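Local coordinates for protein thioesterase (Streptomyces coelicolor, PDB 3QMW) that probably hydrolyses thioesters in the biosynthesis of prodiginine, as an alpha/beta hydrolase of the thioesterase family, at residues E51-E56 / R250-L255; G107-Y112 / R135-Y140. All coordinates share one frame; numbering follows the deposited sequence.

Contact 1: E51-E56 / R250-L255; sequences ERLGDE and RLLAHL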
loop_
_atom_site.group_PDB
_atom_site.type_symbol
_atom_site.label_atom_id
_atom_site.label_comp_id
_atom_site.label_asym_id
_atom_site.label_seq_id
_atom_site.Cartn_x
_atom_site.Cartn_y
_atom_site.Cartn_z
ATOM N N GLU D 51 -0.116 6.300 -8.839
ATOM C CA GLU D 51 0.643 7.011 -7.824
ATOM C C GLU D 51 0.846 6.154 -6.579
ATOM O O GLU D 51 1.906 6.217 -5.953
ATOM C CB GLU D 51 -0.086 8.302 -7.425
ATOM C CG GLU D 51 -0.039 9.433 -8.462
ATOM C CD GLU D 51 -1.018 9.264 -9.640
ATOM O OE1 GLU D 51 -2.056 8.565 -9.498
ATOM O OE2 GLU D 51 -0.737 9.843 -10.720
ATOM N N ARG D 52 -0.165 5.358 -6.232
ATOM C CA ARG D 52 -0.154 4.566 -4.997
ATOM C C ARG D 52 0.614 3.261 -5.084
ATOM O O ARG D 52 0.765 2.576 -4.066
ATOM C CB ARG D 52 -1.574 4.215 -4.567
ATOM C CG ARG D 52 -2.456 5.397 -4.312
ATOM C CD ARG D 52 -1.930 6.285 -3.189
ATOM N NE ARG D 52 -3.035 7.054 -2.621
ATOM C CZ ARG D 52 -3.879 6.596 -1.703
ATOM N NH1 ARG D 52 -4.861 7.377 -1.274
ATOM N NH2 ARG D 52 -3.741 5.375 -1.201
ATOM N N LEU D 53 1.072 2.897 -6.280
ATOM C CA LEU D 53 1.724 1.603 -6.468
ATOM C C LEU D 53 3.173 1.716 -6.906
ATOM O O LEU D 53 3.921 0.742 -6.784
ATOM C CB LEU D 53 0.935 0.738 -7.456
ATOM C CG LEU D 53 -0.504 0.359 -7.062
ATOM C CD1 LEU D 53 -1.117 -0.514 -8.144
ATOM C CD2 LEU D 53 -0.598 -0.357 -5.706
ATOM N N GLY D 54 3.573 2.880 -7.408
ATOM C CA GLY D 54 4.970 3.118 -7.766
ATOM C C GLY D 54 5.305 2.787 -9.210
ATOM O O GLY D 54 4.408 2.627 -10.044
ATOM N N ASP D 55 6.602 2.673 -9.494
ATOM C CA ASP D 55 7.108 2.626 -10.871
ATOM C C ASP D 55 7.513 1.232 -11.373
ATOM O O ASP D 55 8.051 1.116 -12.477
ATOM C CB ASP D 55 8.306 3.580 -11.017
ATOM C CG ASP D 55 8.016 4.986 -10.482
ATOM O OD1 ASP D 55 6.825 5.350 -10.346
ATOM O OD2 ASP D 55 8.990 5.728 -10.195
ATOM N N GLU D 56 7.269 0.189 -10.580
ATOM C CA GLU D 56 7.547 -1.202 -11.001
ATOM C C GLU D 56 6.306 -1.881 -11.584
ATOM O O GLU D 56 6.346 -3.056 -11.963
ATOM C CB GLU D 56 8.045 -2.047 -9.819
ATOM C CG GLU D 56 9.196 -1.427 -9.027
ATOM C CD GLU D 56 10.518 -1.492 -9.764
ATOM O OE1 GLU D 56 11.026 -2.621 -9.968
ATOM O OE2 GLU D 56 11.052 -0.415 -10.125
ATOM N N ARG D 250 -6.636 0.100 1.582
ATOM C CA ARG D 250 -6.146 -1.234 1.938
ATOM C C ARG D 250 -6.039 -2.173 0.743
ATOM O O ARG D 250 -5.018 -2.853 0.593
ATOM C CB ARG D 250 -6.993 -1.882 3.031
ATOM C CG ARG D 250 -6.432 -1.715 4.428
ATOM C CD ARG D 250 -6.912 -2.837 5.367
ATOM N NE ARG D 250 -6.207 -2.828 6.657
ATOM C CZ ARG D 250 -6.421 -1.944 7.640
ATOM N NH1 ARG D 250 -7.320 -0.967 7.507
ATOM N NH2 ARG D 250 -5.722 -2.033 8.767
ATOM N N LEU D 251 -7.072 -2.219 -0.105
ATOM C CA LEU D 251 -6.990 -2.989 -1.352
ATOM C C LEU D 251 -5.671 -2.674 -2.038
ATOM O O LEU D 251 -4.904 -3.574 -2.339
ATOM C CB LEU D 251 -8.142 -2.670 -2.308
ATOM C CG LEU D 251 -7.924 -3.152 -3.758
ATOM C CD1 LEU D 251 -8.322 -4.591 -3.876
ATOM C CD2 LEU D 251 -8.680 -2.331 -4.757
ATOM N N LEU D 252 -5.419 -1.388 -2.266
ATOM C CA LEU D 252 -4.193 -0.933 -2.939
ATOM C C LEU D 252 -2.887 -1.363 -2.266
ATOM O O LEU D 252 -1.865 -1.546 -2.936
ATOM C CB LEU D 252 -4.199 0.595 -3.078
ATOM C CG LEU D 252 -5.131 1.157 -4.152
ATOM C CD1 LEU D 252 -5.232 2.653 -4.012
ATOM C CD2 LEU D 252 -4.653 0.769 -5.565
ATOM N N ALA D 253 -2.919 -1.494 -0.941
ATOM C CA ALA D 253 -1.731 -1.839 -0.171
ATOM C C ALA D 253 -1.493 -3.333 -0.281
ATOM O O ALA D 253 -0.360 -3.769 -0.488
ATOM C CB ALA D 253 -1.895 -1.417 1.275
ATOM N N HIS D 254 -2.563 -4.118 -0.168
ATOM C CA HIS D 254 -2.486 -5.556 -0.467
ATOM C C HIS D 254 -1.956 -5.831 -1.883
ATOM O O HIS D 254 -1.091 -6.676 -2.065
ATOM C CB HIS D 254 -3.837 -6.230 -0.253
ATOM C CG HIS D 254 -4.188 -6.412 1.188
ATOM N ND1 HIS D 254 -3.539 -7.318 2.004
ATOM C CD2 HIS D 254 -5.116 -5.806 1.966
ATOM C CE1 HIS D 254 -4.053 -7.261 3.221
ATOM N NE2 HIS D 254 -5.013 -6.352 3.226
ATOM N N LEU D 255 -2.445 -5.107 -2.879
ATOM C CA LEU D 255 -1.941 -5.265 -4.242
ATOM C C LEU D 255 -0.441 -5.025 -4.279
ATOM O O LEU D 255 0.304 -5.771 -4.910
ATOM C CB LEU D 255 -2.652 -4.309 -5.206
ATOM C CG LEU D 255 -4.147 -4.601 -5.462
ATOM C CD1 LEU D 255 -4.798 -3.503 -6.303
ATOM C CD2 LEU D 255 -4.356 -5.961 -6.107
#
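Leu252 is the first residue of 250-255 to meet 51-56, and it takes the largest share of the contact. Arg250, before it, turns instead to the second subunit, where its NE donates a hydrogen bond to Thr257 O of that subunit. Leu251 packs on Trp49, which lies on the same short helix as Arg52 and also touches Leu252 and Leu255. Leu252 CD1 lies against the aliphatic root of Arg52, 3.9 Å from Arg52 CG and 4.0 Å from Arg52 CB. The two side chains cross at about a right angle. The bend of the Arg52 chain at chi2 (-61°) brings it back beside the leucine, with Arg52 NH2 4.2 Å from Leu252 CD1. The charge is met by Asp249, just before the segment, in a salt bridge from Arg52 NH2. Leu252 also receives Leu53. Leu53 CD2 sits 4.2 Å from Leu252 CD2 and 3.3 Å from the backbone Leu252 O.

One turn later, Leu255 adds a lighter touch through its CB, 4.5 Å from Leu53 CD2. Leu53 therefore points one methyl into the step between Leu252 and Leu255.

No hydrogen bond joins the two segments. Apolar packing joins the short helix 49-53 to the C-terminal helix 246-258. Asp249 gives the arginine charge a partner while the arginine methylenes stay against leucine.

Contact 2: G107-Y112 / R135-Y140; sequences GALLAY and RAPHLY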
loop_
_atom_site.group_PDB
_atom_site.type_symbol
_atom_site.label_atom_id
_atom_site.label_comp_id
_atom_site.label_asym_id
_atom_site.label_seq_id
_atom_site.Cartn_x
_atom_site.Cartn_y
_atom_site.Cartn_z
ATOM N N GLY D 107 -16.082 -6.649 -13.409
ATOM C CA GLY D 107 -14.671 -6.721 -13.791
ATOM C C GLY D 107 -13.965 -7.993 -13.341
ATOM O O GLY D 107 -13.062 -8.471 -14.013
ATOM N N ALA D 108 -14.360 -8.528 -12.192
ATOM C CA ALA D 108 -13.815 -9.789 -11.684
ATOM C C ALA D 108 -14.200 -10.954 -12.589
ATOM O O ALA D 108 -13.341 -11.710 -13.061
ATOM C CB ALA D 108 -14.330 -10.053 -10.292
ATOM N N LEU D 109 -15.503 -11.096 -12.815
ATOM C CA LEU D 109 -16.035 -12.122 -13.712
ATOM C C LEU D 109 -15.373 -11.995 -15.076
ATOM O O LEU D 109 -14.936 -12.988 -15.643
ATOM C CB LEU D 109 -17.572 -12.011 -13.821
ATOM C CG LEU D 109 -18.336 -13.111 -14.589
ATOM C CD1 LEU D 109 -17.792 -14.509 -14.314
ATOM C CD2 LEU D 109 -19.816 -13.054 -14.281
ATOM N N LEU D 110 -15.259 -10.757 -15.561
ATOM C CA LEU D 110 -14.642 -10.471 -16.860
ATOM C C LEU D 110 -13.159 -10.798 -16.857
ATOM O O LEU D 110 -12.650 -11.319 -17.844
ATOM C CB LEU D 110 -14.873 -9.012 -17.266
ATOM C CG LEU D 110 -14.032 -8.416 -18.409
ATOM C CD1 LEU D 110 -13.874 -9.342 -19.615
ATOM C CD2 LEU D 110 -14.653 -7.106 -18.832
ATOM N N ALA D 111 -12.481 -10.490 -15.751
ATOM C CA ALA D 111 -11.055 -10.800 -15.583
ATOM C C ALA D 111 -10.771 -12.298 -15.758
ATOM O O ALA D 111 -9.903 -12.702 -16.545
ATOM C CB ALA D 111 -10.592 -10.348 -14.211
ATOM N N TYR D 112 -11.523 -13.105 -15.014
ATOM C CA TYR D 112 -11.433 -14.563 -15.062
ATOM C C TYR D 112 -11.616 -15.088 -16.490
ATOM O O TYR D 112 -10.785 -15.847 -16.996
ATOM C CB TYR D 112 -12.478 -15.149 -14.097
ATOM C CG TYR D 112 -12.744 -16.631 -14.217
ATOM C CD1 TYR D 112 -11.709 -17.561 -14.138
ATOM C CD2 TYR D 112 -14.045 -17.107 -14.374
ATOM C CE1 TYR D 112 -11.964 -18.930 -14.234
ATOM C CE2 TYR D 112 -14.306 -18.460 -14.471
ATOM C CZ TYR D 112 -13.265 -19.366 -14.398
ATOM O OH TYR D 112 -13.536 -20.707 -14.502
ATOM N N ARG D 135 -18.641 -12.609 -6.477
ATOM C CA ARG D 135 -18.900 -14.028 -6.190
ATOM C C ARG D 135 -18.174 -14.926 -7.189
ATOM O O ARG D 135 -17.729 -14.469 -8.247
ATOM C CB ARG D 135 -20.397 -14.316 -6.274
ATOM C CG ARG D 135 -20.983 -14.057 -7.678
ATOM C CD ARG D 135 -22.469 -14.274 -7.753
ATOM N NE ARG D 135 -23.186 -13.546 -6.716
ATOM C CZ ARG D 135 -24.512 -13.504 -6.623
ATOM N NH1 ARG D 135 -25.280 -14.127 -7.520
ATOM N NH2 ARG D 135 -25.078 -12.824 -5.631
ATOM N N ALA D 136 -18.069 -16.206 -6.861
ATOM C CA ALA D 136 -17.468 -17.172 -7.772
ATOM C C ALA D 136 -18.306 -17.302 -9.058
ATOM O O ALA D 136 -19.535 -17.226 -8.999
ATOM C CB ALA D 136 -17.342 -18.515 -7.090
ATOM N N PRO D 137 -17.646 -17.498 -10.219
ATOM C CA PRO D 137 -18.293 -17.580 -11.538
ATOM C C PRO D 137 -19.524 -18.499 -11.631
ATOM O O PRO D 137 -20.586 -18.057 -12.090
ATOM C CB PRO D 137 -17.172 -18.080 -12.443
ATOM C CG PRO D 137 -15.934 -17.553 -11.805
ATOM C CD PRO D 137 -16.177 -17.519 -10.334
ATOM N N HIS D 138 -19.408 -19.741 -11.165
ATOM C CA HIS D 138 -20.560 -20.652 -11.171
ATOM C C HIS D 138 -21.789 -20.087 -10.450
ATOM O O HIS D 138 -22.912 -20.536 -10.716
ATOM C CB HIS D 138 -20.205 -22.046 -10.610
ATOM C CG HIS D 138 -19.965 -22.080 -9.128
ATOM N ND1 HIS D 138 -18.702 -22.160 -8.577
ATOM C CD2 HIS D 138 -20.830 -22.077 -8.083
ATOM C CE1 HIS D 138 -18.800 -22.187 -7.258
ATOM N NE2 HIS D 138 -20.081 -22.134 -6.933
ATOM N N LEU D 139 -21.583 -19.115 -9.552
ATOM C CA LEU D 139 -22.687 -18.499 -8.803
ATOM C C LEU D 139 -23.358 -17.343 -9.548
ATOM O O LEU D 139 -24.257 -16.709 -8.994
ATOM C CB LEU D 139 -22.216 -18.006 -7.417
ATOM C CG LEU D 139 -21.979 -19.036 -6.303
ATOM C CD1 LEU D 139 -21.152 -18.438 -5.164
ATOM C CD2 LEU D 139 -23.315 -19.571 -5.781
ATOM N N TYR D 140 -22.937 -17.066 -10.786
ATOM C CA TYR D 140 -23.508 -15.952 -11.567
ATOM C C TYR D 140 -24.677 -16.391 -12.468
ATOM O O TYR D 140 -24.540 -17.343 -13.239
ATOM C CB TYR D 140 -22.426 -15.261 -12.419
ATOM C CG TYR D 140 -21.755 -14.070 -11.757
ATOM C CD1 TYR D 140 -22.411 -12.843 -11.647
ATOM C CD2 TYR D 140 -20.456 -14.163 -11.259
ATOM C CE1 TYR D 140 -21.799 -11.747 -11.052
ATOM C CE2 TYR D 140 -19.832 -13.074 -10.664
ATOM C CZ TYR D 140 -20.503 -11.869 -10.564
ATOM O OH TYR D 140 -19.869 -10.791 -9.973
#
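Leu109 and Tyr140 meet methyl to ring face. Leu109 CD2 stands 3.4 Å from the centroid of the Tyr140 ring and 18° off the ring normal, which makes a CH-pi contact. The methyl is displaced toward the CG and CD2 side of the ring, with Leu109 CD2 3.3 Å from Tyr140 CD2. The opposite face of the ring carries Arg135 CG, 3.3 Å above its plane. The tyrosine is thus sandwiched between a leucine methyl of the helix and an arginine methylene of its own loop. Pro137 O lies at the ring edge, in plane. The Tyr140 hydroxyl is hydrogen-bonded to Ser134 OG, which ties the far end of the ring to the loop.

The other methyl of Leu109 serves the proline. Leu109 CD1 is 4.1 Å from Pro137 CB, and the two side chains run past each other in opposite directions. Tyr112, one turn further along the helix, meets the proline ring at CB and CG. With its CG anti to the backbone N (chi1 168°), the ring reaches out to the loop. Tyr112 CD2 comes to 3.2 Å from Pro137 CG. Pro137 CB is 3.5 Å from Tyr112 CE2. The proline meets this ring obliquely. Tyr112 OH is hydrogen-bonded to Trp193 NE1, and Tyr225 packs nearly perpendicular to its ring.

The loop is braced from within. Arg135 NH1 donates a hydrogen bond to Leu139 O at 3.1 Å and forms a salt bridge with Asp142. Pro137 to Leu139 form a 3-10 turn.

Gly107 belongs to a GxSxG sequence with Ser105, consistent with the nucleophile elbow of alpha/beta hydrolases. The contact packs the helix after that elbow against the loop that follows strand 129-132, and Tyr140 lies near a probable Ser105-His239-Asp211 triad.

Overall arrangement
The two contacts lie on opposite sides of the chain's centre, with their own centres about 23 Å apart. They share no helix or strand, and contact 2 falls within the long span of chain closed by contact 1. Both are mostly buried and lack hydrogen bonds between their segments. Contact 1 is farther from the centre and beside the subunit interface; it joins two helices through leucines and an arginine stem. Contact 2 is deeper and touches no other subunit. It sets a helix against a loop through aromatic rings, a proline and a leucine, near the probable active site. Its tyrosine hydroxyls find polar partners within the same chain.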